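Local coordinates for protein BlEst2 (Bacillus licheniformis, PDB 6WPX) that probably hydrolyses ester bonds as a secreted lipase or esterase, its C-terminal domain having autoinhibitory effects on the enzyme, at residues T315-N321 against E377-V383. Numbering follows the deposited sequence.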
ATOM      1  N   THR A 315      17.135   8.145   2.357  1.00 19.66           N
ATOM      2  CA  THR A 315      17.072   6.911   1.575  1.00 18.60           C
ATOM      3  C   THR A 315      16.794   7.452   0.189  1.00 22.08           C
ATOM      4  O   THR A 315      16.048   8.429   0.048  1.00 19.74           O
ATOM      5  CB  THR A 315      16.141   5.827   2.118  1.00 20.89           C
ATOM      6  OG1 THR A 315      14.775   6.134   1.827  1.00 18.69           O
ATOM      7  CG2 THR A 315      16.359   5.523   3.625  1.00 21.35           C
ATOM      8  N   VAL A 316      17.476   6.904  -0.805  1.00 19.44           N
ATOM      9  CA  VAL A 316      17.455   7.401  -2.183  1.00 18.21           C
ATOM     10  C   VAL A 316      17.095   6.236  -3.079  1.00 18.80           C
ATOM     11  O   VAL A 316      17.743   5.196  -3.036  1.00 19.39           O
ATOM     12  CB  VAL A 316      18.830   8.037  -2.549  1.00 22.23           C
ATOM     13  CG1 VAL A 316      18.811   8.668  -3.940  1.00 21.20           C
ATOM     14  CG2 VAL A 316      19.268   9.064  -1.513  1.00 22.62           C
ATOM     15  N   HIS A 317      16.023   6.396  -3.844  1.00 14.09           N
ATOM     16  CA  HIS A 317      15.501   5.331  -4.680  1.00 14.24           C
ATOM     17  C   HIS A 317      15.278   5.765  -6.099  1.00 19.93           C
ATOM     18  O   HIS A 317      14.618   6.776  -6.332  1.00 19.42           O
ATOM     19  CB  HIS A 317      14.164   4.810  -4.101  1.00 13.13           C
ATOM     20  CG  HIS A 317      14.231   4.571  -2.640  1.00 15.79           C
ATOM     21  ND1 HIS A 317      14.638   3.354  -2.131  1.00 16.82           N
ATOM     22  CD2 HIS A 317      14.001   5.419  -1.616  1.00 16.16           C
ATOM     23  CE1 HIS A 317      14.657   3.502  -0.819  1.00 15.89           C
ATOM     24  NE2 HIS A 317      14.275   4.722  -0.463  1.00 16.01           N
ATOM     25  N   TRP A 318      15.766   4.962  -7.045  1.00 18.47           N
ATOM     26  CA  TRP A 318      15.491   5.199  -8.455  1.00 18.79           C
ATOM     27  C   TRP A 318      14.704   3.974  -8.937  1.00 20.18           C
ATOM     28  O   TRP A 318      15.273   2.901  -9.118  1.00 20.80           O
ATOM     29  CB  TRP A 318      16.777   5.419  -9.267  1.00 18.56           C
ATOM     30  CG  TRP A 318      16.524   5.797 -10.702  1.00 20.13           C
ATOM     31  CD1 TRP A 318      16.301   4.949 -11.749  1.00 23.27           C
ATOM     32  CD2 TRP A 318      16.466   7.129 -11.240  1.00 19.93           C
ATOM     33  NE1 TRP A 318      16.122   5.670 -12.912  1.00 22.63           N
ATOM     34  CE2 TRP A 318      16.196   7.011 -12.623  1.00 23.15           C
ATOM     35  CE3 TRP A 318      16.567   8.418 -10.674  1.00 20.98           C
ATOM     36  CZ2 TRP A 318      16.099   8.129 -13.464  1.00 21.99           C
ATOM     37  CZ3 TRP A 318      16.426   9.527 -11.505  1.00 22.23           C
ATOM     38  CH2 TRP A 318      16.229   9.376 -12.887  1.00 22.84           C
ATOM     39  N   LEU A 319      13.387   4.124  -9.079  1.00 16.41           N
ATOM     40  CA  LEU A 319      12.520   3.038  -9.574  1.00 15.42           C
ATOM     41  C   LEU A 319      12.503   3.119 -11.065  1.00 19.30           C
ATOM     42  O   LEU A 319      12.400   4.212 -11.609  1.00 18.90           O
ATOM     43  CB  LEU A 319      11.087   3.147  -9.038  1.00 14.85           C
ATOM     44  CG  LEU A 319      10.868   2.835  -7.550  1.00 17.83           C
ATOM     45  CD1 LEU A 319      11.231   4.044  -6.670  1.00 17.68           C
ATOM     46  CD2 LEU A 319       9.440   2.418  -7.322  1.00 19.17           C
ATOM     47  N   SER A 320      12.647   1.969 -11.732  1.00 19.17           N
ATOM     48  CA  SER A 320      12.701   1.886 -13.192  1.00 20.33           C
ATOM     49  C   SER A 320      12.010   0.608 -13.681  1.00 24.44           C
ATOM     50  O   SER A 320      11.788  -0.310 -12.899  1.00 22.73           O
ATOM     51  CB  SER A 320      14.158   1.874 -13.652  1.00 24.37           C
ATOM     52  OG  SER A 320      14.265   1.778 -15.069  1.00 25.76           O
ATOM     53  N   ASN A 321      11.692   0.547 -14.973  1.00 25.72           N
ATOM     54  CA  ASN A 321      11.111  -0.651 -15.563  1.00 27.54           C
ATOM     55  C   ASN A 321      12.228  -1.648 -15.913  1.00 35.32           C
ATOM     56  O   ASN A 321      11.940  -2.794 -16.257  1.00 37.91           O
ATOM     57  CB  ASN A 321      10.248  -0.312 -16.784  1.00 27.50           C
ATOM     58  CG  ASN A 321      10.970   0.459 -17.838  1.00 40.62           C
ATOM     59  OD1 ASN A 321      11.419   1.582 -17.616  1.00 28.35           O
ATOM     60  ND2 ASN A 321      11.004  -0.092 -19.040  1.00 39.01           N
ATOM     61  N   GLU A 377      13.786   4.217 -20.447  1.00 27.39           N
ATOM     62  CA  GLU A 377      13.215   3.883 -19.127  1.00 25.88           C
ATOM     63  C   GLU A 377      12.195   4.926 -18.682  1.00 28.13           C
ATOM     64  O   GLU A 377      12.289   6.042 -19.100  1.00 26.47           O
ATOM     65  CB  GLU A 377      14.299   3.756 -18.053  1.00 26.55           C
ATOM     66  CG  GLU A 377      14.830   5.096 -17.591  1.00 30.16           C
ATOM     67  CD  GLU A 377      15.664   5.088 -16.330  1.00 36.41           C
ATOM     68  OE1 GLU A 377      15.622   4.102 -15.618  1.00 29.95           O
ATOM     69  OE2 GLU A 377      16.317   6.085 -16.071  1.00 25.50           O
ATOM     70  N   ALA A 378      11.163   4.457 -17.998  1.00 26.09           N
ATOM     71  CA  ALA A 378      10.280   5.353 -17.234  1.00 25.45           C
ATOM     72  C   ALA A 378      10.821   5.255 -15.799  1.00 25.17           C
ATOM     73  O   ALA A 378      11.238   4.179 -15.399  1.00 24.89           O
ATOM     74  CB  ALA A 378       8.834   4.977 -17.310  1.00 26.32           C
ATOM     75  N   PHE A 379      10.865   6.370 -15.093  1.00 18.52           N
ATOM     76  CA  PHE A 379      11.405   6.338 -13.748  1.00 16.54           C
ATOM     77  C   PHE A 379      10.544   7.038 -12.727  1.00 18.82           C
ATOM     78  O   PHE A 379       9.685   7.853 -13.057  1.00 19.07           O
ATOM     79  CB  PHE A 379      12.838   6.929 -13.730  1.00 18.38           C
ATOM     80  CG  PHE A 379      12.901   8.445 -13.841  1.00 19.11           C
ATOM     81  CD1 PHE A 379      12.819   9.249 -12.704  1.00 19.89           C
ATOM     82  CD2 PHE A 379      13.020   9.063 -15.075  1.00 19.87           C
ATOM     83  CE1 PHE A 379      12.862  10.633 -12.803  1.00 19.18           C
ATOM     84  CE2 PHE A 379      13.080  10.451 -15.173  1.00 22.69           C
ATOM     85  CZ  PHE A 379      12.991  11.227 -14.038  1.00 20.10           C
ATOM     86  N   LEU A 380      10.813   6.729 -11.472  1.00 15.30           N
ATOM     87  CA  LEU A 380      10.213   7.361 -10.314  1.00 14.52           C
ATOM     88  C   LEU A 380      11.359   7.473  -9.336  1.00 17.90           C
ATOM     89  O   LEU A 380      11.938   6.471  -8.947  1.00 16.61           O
ATOM     90  CB  LEU A 380       9.051   6.527  -9.746  1.00 13.72           C
ATOM     91  CG  LEU A 380       8.243   7.147  -8.591  1.00 14.82           C
ATOM     92  CD1 LEU A 380       7.672   8.521  -8.976  1.00 11.88           C
ATOM     93  CD2 LEU A 380       7.120   6.221  -8.167  1.00 15.54           C
ATOM     94  N   PHE A 381      11.738   8.707  -9.026  1.00 15.48           N
ATOM     95  CA  PHE A 381      12.856   9.050  -8.150  1.00 13.67           C
ATOM     96  C   PHE A 381      12.299   9.503  -6.834  1.00 18.62           C
ATOM     97  O   PHE A 381      11.506  10.441  -6.796  1.00 17.20           O
ATOM     98  CB  PHE A 381      13.715  10.168  -8.798  1.00 14.57           C
ATOM     99  CG  PHE A 381      14.759  10.742  -7.867  1.00 15.84           C
ATOM    100  CD1 PHE A 381      15.626   9.907  -7.160  1.00 18.33           C
ATOM    101  CD2 PHE A 381      14.869  12.114  -7.684  1.00 17.14           C
ATOM    102  CE1 PHE A 381      16.575  10.434  -6.284  1.00 19.32           C
ATOM    103  CE2 PHE A 381      15.838  12.650  -6.823  1.00 19.27           C
ATOM    104  CZ  PHE A 381      16.696  11.805  -6.138  1.00 16.99           C
ATOM    105  N   ILE A 382      12.702   8.830  -5.739  1.00 14.31           N
ATOM    106  CA  ILE A 382      12.162   9.146  -4.417  1.00 13.14           C
ATOM    107  C   ILE A 382      13.274   9.240  -3.408  1.00 15.76           C
ATOM    108  O   ILE A 382      14.139   8.362  -3.331  1.00 14.95           O
ATOM    109  CB  ILE A 382      11.075   8.110  -3.960  1.00 15.37           C
ATOM    110  CG1 ILE A 382       9.903   8.038  -4.946  1.00 16.64           C
ATOM    111  CG2 ILE A 382      10.566   8.356  -2.519  1.00 12.53           C
ATOM    112  CD1 ILE A 382       9.122   6.751  -4.856  1.00 17.26           C
ATOM    113  N   VAL A 383      13.210  10.281  -2.602  1.00 13.00           N
ATOM    114  CA  VAL A 383      14.122  10.489  -1.484  1.00 14.55           C
ATOM    115  C   VAL A 383      13.274  10.532  -0.219  1.00 18.61           C
ATOM    116  O   VAL A 383      12.283  11.260  -0.181  1.00 19.17           O
ATOM    117  CB  VAL A 383      14.994  11.773  -1.622  1.00 19.16           C
ATOM    118  CG1 VAL A 383      15.947  11.929  -0.428  1.00 18.31           C
ATOM    119  CG2 VAL A 383      15.788  11.756  -2.918  1.00 19.98           C
TER
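Trp318 lays the six-membered part of its indole over the ring of Phe379 on the neighbouring antiparallel strand, an offset stack with planes only 15° apart and centroids separated by 4.2 Å. Trp318 CH2 sits above the centre of the phenyl ring, while Phe379 CB lies beneath the rim of the indole. With CG anti to the backbone N (chi1 -174°), the indole of Trp318 leans across to strand 377-383, and Trp318 CE3 also packs on Phe381 CB at 3.8 Å. Phe381 in turn receives Val316 CG1 at its ring edge, extending the apolar row on this face.

At the pyrrole edge, Trp318 NE1 gives a nearly straight hydrogen bond to Glu377 OE1 (3.2 Å), the acceptor lying in the indole plane, and a weak, bent one to OE2. Ser320 OG donates to the anti lone pair of the same Glu377 OE1 at 2.7 Å, so this oxygen is gripped by two donors; Glu377 OE2 is hydrogen-bonded by Ser371 and Asn297, so both oxygens of the buried carboxylate have partners. A leucine in place of Trp318 would probably leave Phe379 without its stacking partner and Glu377 OE1 with one donor fewer.

The backbones pair through Leu319 with Leu380 and His317 with Ile382, each pair bonded in both directions, including His317 N to Ile382 O at 2.8 Å. Beyond the end of strand 315-320, Asn321 OD1 accepts from Ala378 N (2.9 Å). On the other face, Leu319 CD1 meets Ile382 CD1 at 3.9 Å, with Phe219 of helix 218-224 against both residues. Ile369 of strand 365-372 packs on Trp318, Val316 and Phe381, so the aromatic cluster lies between two antiparallel sheets, the facing-sheet core of a beta sandwich.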